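Local structure of endonuclease V (Streptomyces avermitilis, 3GOC) at residues A[72-81]-A[95-106]. The protein probably takes part in DNA repair as a magnesium-dependent endonuclease, nicking DNA near deaminated bases such as deoxyinosine. Numbering follows the deposited sequence.
Sequences AEATAVGEVS and PTVLAALDALPC
Ser81 OG lies 3.6 Å from Pro95 CD at the start of the helix, held by a hydrogen bond to Phe91 O, a weak one to Arg92 O and another weak one received from a water. That water also bonds Thr96 OG1, 2.7 Å away, and so bridges the two segments, which share no direct hydrogen bond. The contact belongs to a beta-alpha-beta crossover of the RNase H-like fold: strand 70-79, at the edge of the sheet, leads through helix 94-102 to strand 110-114, parallel to it but with strands 55-64 and 41-49 between. The helix runs back roughly antiparallel to the strand (146°), and the small residues between them let the axes approach to 6.5 Å. Thr96 sets its methyl anti to the backbone N, with OG1 beside that N (chi1 -56°), and this turns both branches to the strand. OG1 comes within 3.3 Å of Gly78 CA, where a side chain would collide with it; CG2 lies 3.4 Å from Ala76 O. Replacing Thr96 by an alanine would probably leave the water without its helix-side hydroxyl and open a gap against Ala76 and Gly78. Ala76 CB meets Ala99 CB at 3.7 Å and also rests on Ala100, while Ala74 faces Ala100 O and Ala103 CB. Helix 211-228 packs against the other face of the strand, at Glu73, Thr75 and Val77. Past the helix, Leu104 CD2 reaches back to within 3.7 Å of Ala74 CB and close to Glu73 C. Ala72 CB sits against the ring of Pro105 and 4.0 Å from Cys106 SG.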
ATOM      1  N   ALA A  72       2.240 -16.026  12.309  1.00  6.62           N
ATOM      2  CA  ALA A  72       2.783 -17.378  12.190  1.00  7.74           C
ATOM      3  C   ALA A  72       4.169 -17.347  11.568  1.00  7.31           C
ATOM      4  O   ALA A  72       4.509 -16.415  10.846  1.00  8.31           O
ATOM      5  CB  ALA A  72       1.856 -18.233  11.339  1.00  7.73           C
ATOM      6  N   GLU A  73       4.971 -18.365  11.856  1.00  8.26           N
ATOM      7  CA  GLU A  73       6.311 -18.449  11.288  1.00  8.59           C
ATOM      8  C   GLU A  73       6.783 -19.892  11.277  1.00 10.00           C
ATOM      9  O   GLU A  73       6.307 -20.714  12.057  1.00 10.63           O
ATOM     10  CB  GLU A  73       7.292 -17.586  12.086  1.00 14.80           C
ATOM     11  CG  GLU A  73       7.430 -17.974  13.540  1.00 18.10           C
ATOM     12  CD  GLU A  73       8.369 -17.053  14.301  1.00 27.49           C
ATOM     13  OE1 GLU A  73       8.182 -15.820  14.227  1.00 31.57           O
ATOM     14  OE2 GLU A  73       9.292 -17.564  14.972  1.00 33.95           O
ATOM     15  N   ALA A  74       7.711 -20.200  10.377  1.00  6.98           N
ATOM     16  CA  ALA A  74       8.246 -21.550  10.270  1.00  7.32           C
ATOM     17  C   ALA A  74       9.577 -21.512   9.541  1.00  7.47           C
ATOM     18  O   ALA A  74       9.831 -20.607   8.753  1.00  8.13           O
ATOM     19  CB  ALA A  74       7.266 -22.444   9.516  1.00 10.51           C
ATOM     20  N   THR A  75      10.434 -22.485   9.824  1.00  9.09           N
ATOM     21  CA  THR A  75      11.723 -22.571   9.154  1.00  5.30           C
ATOM     22  C   THR A  75      11.958 -24.014   8.736  1.00  6.61           C
ATOM     23  O   THR A  75      11.277 -24.932   9.198  1.00  9.25           O
ATOM     24  CB  THR A  75      12.894 -22.129  10.068  1.00  5.54           C
ATOM     25  OG1 THR A  75      12.931 -22.957  11.237  1.00  8.83           O
ATOM     26  CG2 THR A  75      12.745 -20.676  10.470  1.00  8.47           C
ATOM     27  N   ALA A  76      12.923 -24.202   7.847  1.00  7.04           N
ATOM     28  CA  ALA A  76      13.278 -25.530   7.373  1.00  6.69           C
ATOM     29  C   ALA A  76      14.762 -25.528   7.043  1.00  5.55           C
ATOM     30  O   ALA A  76      15.313 -24.508   6.631  1.00  7.08           O
ATOM     31  CB  ALA A  76      12.468 -25.886   6.135  1.00  7.38           C
ATOM     32  N   VAL A  77      15.404 -26.670   7.249  1.00  6.16           N
ATOM     33  CA  VAL A  77      16.823 -26.823   6.965  1.00  8.54           C
ATOM     34  C   VAL A  77      16.929 -27.790   5.798  1.00  9.54           C
ATOM     35  O   VAL A  77      16.290 -28.839   5.809  1.00  9.80           O
ATOM     36  CB  VAL A  77      17.571 -27.412   8.173  1.00  7.27           C
ATOM     37  CG1 VAL A  77      19.025 -27.636   7.818  1.00 14.79           C
ATOM     38  CG2 VAL A  77      17.455 -26.467   9.365  1.00 14.31           C
ATOM     39  N   GLY A  78      17.716 -27.441   4.785  1.00  6.62           N
ATOM     40  CA  GLY A  78      17.834 -28.333   3.648  1.00  7.64           C
ATOM     41  C   GLY A  78      19.222 -28.448   3.051  1.00  5.71           C
ATOM     42  O   GLY A  78      20.106 -27.644   3.339  1.00  9.00           O
ATOM     43  N   GLU A  79      19.413 -29.476   2.234  1.00  7.35           N
ATOM     44  CA  GLU A  79      20.677 -29.681   1.544  1.00  7.54           C
ATOM     45  C   GLU A  79      20.636 -28.764   0.325  1.00  6.21           C
ATOM     46  O   GLU A  79      19.630 -28.724  -0.385  1.00  9.54           O
ATOM     47  CB  GLU A  79      20.797 -31.132   1.073  1.00 11.78           C
ATOM     48  CG  GLU A  79      20.989 -32.152   2.183  1.00 15.85           C
ATOM     49  CD  GLU A  79      20.926 -33.577   1.664  1.00 23.85           C
ATOM     50  OE1 GLU A  79      21.403 -33.813   0.533  1.00 28.97           O
ATOM     51  OE2 GLU A  79      20.420 -34.463   2.388  1.00 33.35           O
ATOM     52  N   VAL A  80      21.709 -28.013   0.089  1.00  7.21           N
ATOM     53  CA  VAL A  80      21.747 -27.142  -1.079  1.00  6.88           C
ATOM     54  C   VAL A  80      21.549 -28.071  -2.273  1.00  8.72           C
ATOM     55  O   VAL A  80      22.299 -29.030  -2.469  1.00 10.21           O
ATOM     56  CB  VAL A  80      23.080 -26.386  -1.158  1.00  6.95           C
ATOM     57  CG1 VAL A  80      23.176 -25.626  -2.474  1.00  5.82           C
ATOM     58  CG2 VAL A  80      23.173 -25.421   0.014  1.00  9.13           C
ATOM     59  N   SER A  81      20.523 -27.781  -3.067  1.00  9.06           N
ATOM     60  CA  SER A  81      20.154 -28.645  -4.184  1.00  5.99           C
ATOM     61  C   SER A  81      20.680 -28.368  -5.588  1.00  8.21           C
ATOM     62  O   SER A  81      20.228 -28.994  -6.549  1.00  9.52           O
ATOM     63  CB  SER A  81      18.630 -28.750  -4.235  1.00  9.11           C
ATOM     64  OG  SER A  81      18.041 -27.466  -4.145  1.00  9.14           O
ATOM     65  N   PRO A  95      13.441 -26.192  -2.874  1.00  5.33           N
ATOM     66  CA  PRO A  95      12.922 -27.291  -2.049  1.00  4.14           C
ATOM     67  C   PRO A  95      12.781 -26.928  -0.567  1.00  4.08           C
ATOM     68  O   PRO A  95      11.804 -27.298   0.097  1.00  6.88           O
ATOM     69  CB  PRO A  95      13.948 -28.401  -2.270  1.00  6.57           C
ATOM     70  CG  PRO A  95      14.424 -28.145  -3.667  1.00  8.41           C
ATOM     71  CD  PRO A  95      14.586 -26.638  -3.687  1.00  6.48           C
ATOM     72  N   THR A  96      13.759 -26.193  -0.053  1.00  4.67           N
ATOM     73  CA  THR A  96      13.752 -25.805   1.352  1.00  3.66           C
ATOM     74  C   THR A  96      12.725 -24.711   1.631  1.00  6.05           C
ATOM     75  O   THR A  96      12.116 -24.685   2.700  1.00  6.04           O
ATOM     76  CB  THR A  96      15.165 -25.359   1.793  1.00  4.16           C
ATOM     77  OG1 THR A  96      16.093 -26.418   1.521  1.00  5.51           O
ATOM     78  CG2 THR A  96      15.197 -25.063   3.283  1.00  6.17           C
ATOM     79  N   VAL A  97      12.533 -23.810   0.671  1.00  6.39           N
ATOM     80  CA  VAL A  97      11.549 -22.739   0.817  1.00  5.62           C
ATOM     81  C   VAL A  97      10.153 -23.364   0.829  1.00  6.82           C
ATOM     82  O   VAL A  97       9.293 -22.978   1.629  1.00  5.66           O
ATOM     83  CB  VAL A  97      11.650 -21.720  -0.344  1.00  5.65           C
ATOM     84  CG1 VAL A  97      10.504 -20.715  -0.270  1.00  9.37           C
ATOM     85  CG2 VAL A  97      12.983 -20.989  -0.266  1.00  7.72           C
ATOM     86  N   LEU A  98       9.927 -24.329  -0.060  1.00  6.00           N
ATOM     87  CA  LEU A  98       8.629 -25.002  -0.110  1.00  4.78           C
ATOM     88  C   LEU A  98       8.369 -25.698   1.223  1.00  7.10           C
ATOM     89  O   LEU A  98       7.242 -25.713   1.710  1.00  7.55           O
ATOM     90  CB  LEU A  98       8.600 -26.025  -1.255  1.00  5.06           C
ATOM     91  CG  LEU A  98       8.588 -25.440  -2.673  1.00  3.82           C
ATOM     92  CD1 LEU A  98       8.759 -26.565  -3.681  1.00  9.41           C
ATOM     93  CD2 LEU A  98       7.293 -24.680  -2.924  1.00  9.24           C
ATOM     94  N   ALA A  99       9.420 -26.255   1.821  1.00  6.63           N
ATOM     95  CA  ALA A  99       9.292 -26.950   3.100  1.00  8.91           C
ATOM     96  C   ALA A  99       8.918 -25.993   4.232  1.00  9.09           C
ATOM     97  O   ALA A  99       8.109 -26.325   5.107  1.00  7.91           O
ATOM     98  CB  ALA A  99      10.591 -27.679   3.432  1.00  7.55           C
ATOM     99  N   ALA A 100       9.512 -24.805   4.232  1.00  7.19           N
ATOM    100  CA  ALA A 100       9.197 -23.832   5.272  1.00  4.95           C
ATOM    101  C   ALA A 100       7.742 -23.399   5.133  1.00  7.56           C
ATOM    102  O   ALA A 100       7.028 -23.273   6.130  1.00  6.81           O
ATOM    103  CB  ALA A 100      10.129 -22.617   5.174  1.00  8.43           C
ATOM    104  N   LEU A 101       7.296 -23.164   3.901  1.00  5.73           N
ATOM    105  CA  LEU A 101       5.905 -22.756   3.689  1.00  6.59           C
ATOM    106  C   LEU A 101       4.962 -23.870   4.121  1.00  5.67           C
ATOM    107  O   LEU A 101       3.936 -23.618   4.758  1.00  7.78           O
ATOM    108  CB  LEU A 101       5.666 -22.417   2.212  1.00  4.03           C
ATOM    109  CG  LEU A 101       6.332 -21.131   1.709  1.00  6.26           C
ATOM    110  CD1 LEU A 101       6.336 -21.141   0.193  1.00 11.11           C
ATOM    111  CD2 LEU A 101       5.597 -19.905   2.241  1.00  6.29           C
ATOM    112  N   ASP A 102       5.311 -25.107   3.780  1.00  6.16           N
ATOM    113  CA  ASP A 102       4.471 -26.250   4.143  1.00  6.91           C
ATOM    114  C   ASP A 102       4.373 -26.434   5.652  1.00  7.98           C
ATOM    115  O   ASP A 102       3.398 -26.999   6.152  1.00 12.29           O
ATOM    116  CB  ASP A 102       5.003 -27.540   3.512  1.00  7.03           C
ATOM    117  CG  ASP A 102       4.766 -27.599   2.014  1.00 17.18           C
ATOM    118  OD1 ASP A 102       3.869 -26.883   1.522  1.00 22.05           O
ATOM    119  OD2 ASP A 102       5.465 -28.378   1.331  1.00 19.94           O
ATOM    120  N   ALA A 103       5.382 -25.959   6.376  1.00  5.80           N
ATOM    121  CA  ALA A 103       5.406 -26.088   7.827  1.00  6.67           C
ATOM    122  C   ALA A 103       4.528 -25.058   8.533  1.00  7.47           C
ATOM    123  O   ALA A 103       4.300 -25.155   9.739  1.00 11.03           O
ATOM    124  CB  ALA A 103       6.836 -25.987   8.336  1.00 11.06           C
ATOM    125  N   LEU A 104       4.041 -24.072   7.787  1.00  7.64           N
ATOM    126  CA  LEU A 104       3.180 -23.046   8.368  1.00  9.51           C
ATOM    127  C   LEU A 104       1.826 -23.630   8.732  1.00  7.47           C
ATOM    128  O   LEU A 104       1.352 -24.569   8.101  1.00  8.21           O
ATOM    129  CB  LEU A 104       2.966 -21.900   7.384  1.00  7.84           C
ATOM    130  CG  LEU A 104       4.163 -20.997   7.078  1.00  6.99           C
ATOM    131  CD1 LEU A 104       3.816 -20.091   5.908  1.00  6.05           C
ATOM    132  CD2 LEU A 104       4.533 -20.181   8.312  1.00  9.04           C
ATOM    133  N   PRO A 105       1.185 -23.073   9.763  1.00  5.57           N
ATOM    134  CA  PRO A 105      -0.127 -23.545  10.210  1.00  7.67           C
ATOM    135  C   PRO A 105      -1.274 -22.885   9.450  1.00 10.48           C
ATOM    136  O   PRO A 105      -2.441 -23.189   9.687  1.00  9.51           O
ATOM    137  CB  PRO A 105      -0.130 -23.174  11.686  1.00  7.83           C
ATOM    138  CG  PRO A 105       0.597 -21.872  11.679  1.00  8.98           C
ATOM    139  CD  PRO A 105       1.766 -22.137  10.741  1.00  7.31           C
ATOM    140  N   CYS A 106      -0.941 -21.979   8.538  1.00  7.54           N
ATOM    141  CA  CYS A 106      -1.959 -21.287   7.764  1.00  7.20           C
ATOM    142  C   CYS A 106      -1.434 -20.958   6.367  1.00 10.14           C
ATOM    143  O   CYS A 106      -0.230 -21.036   6.102  1.00  9.94           O
ATOM    144  CB  CYS A 106      -2.350 -19.982   8.468  1.00  6.03           C
ATOM    145  SG  CYS A 106      -0.963 -18.798   8.617  1.00  9.99           S
TER
HETATM  146  O   HOH W   1      16.805 -26.584  -1.126  1.00  8.10           O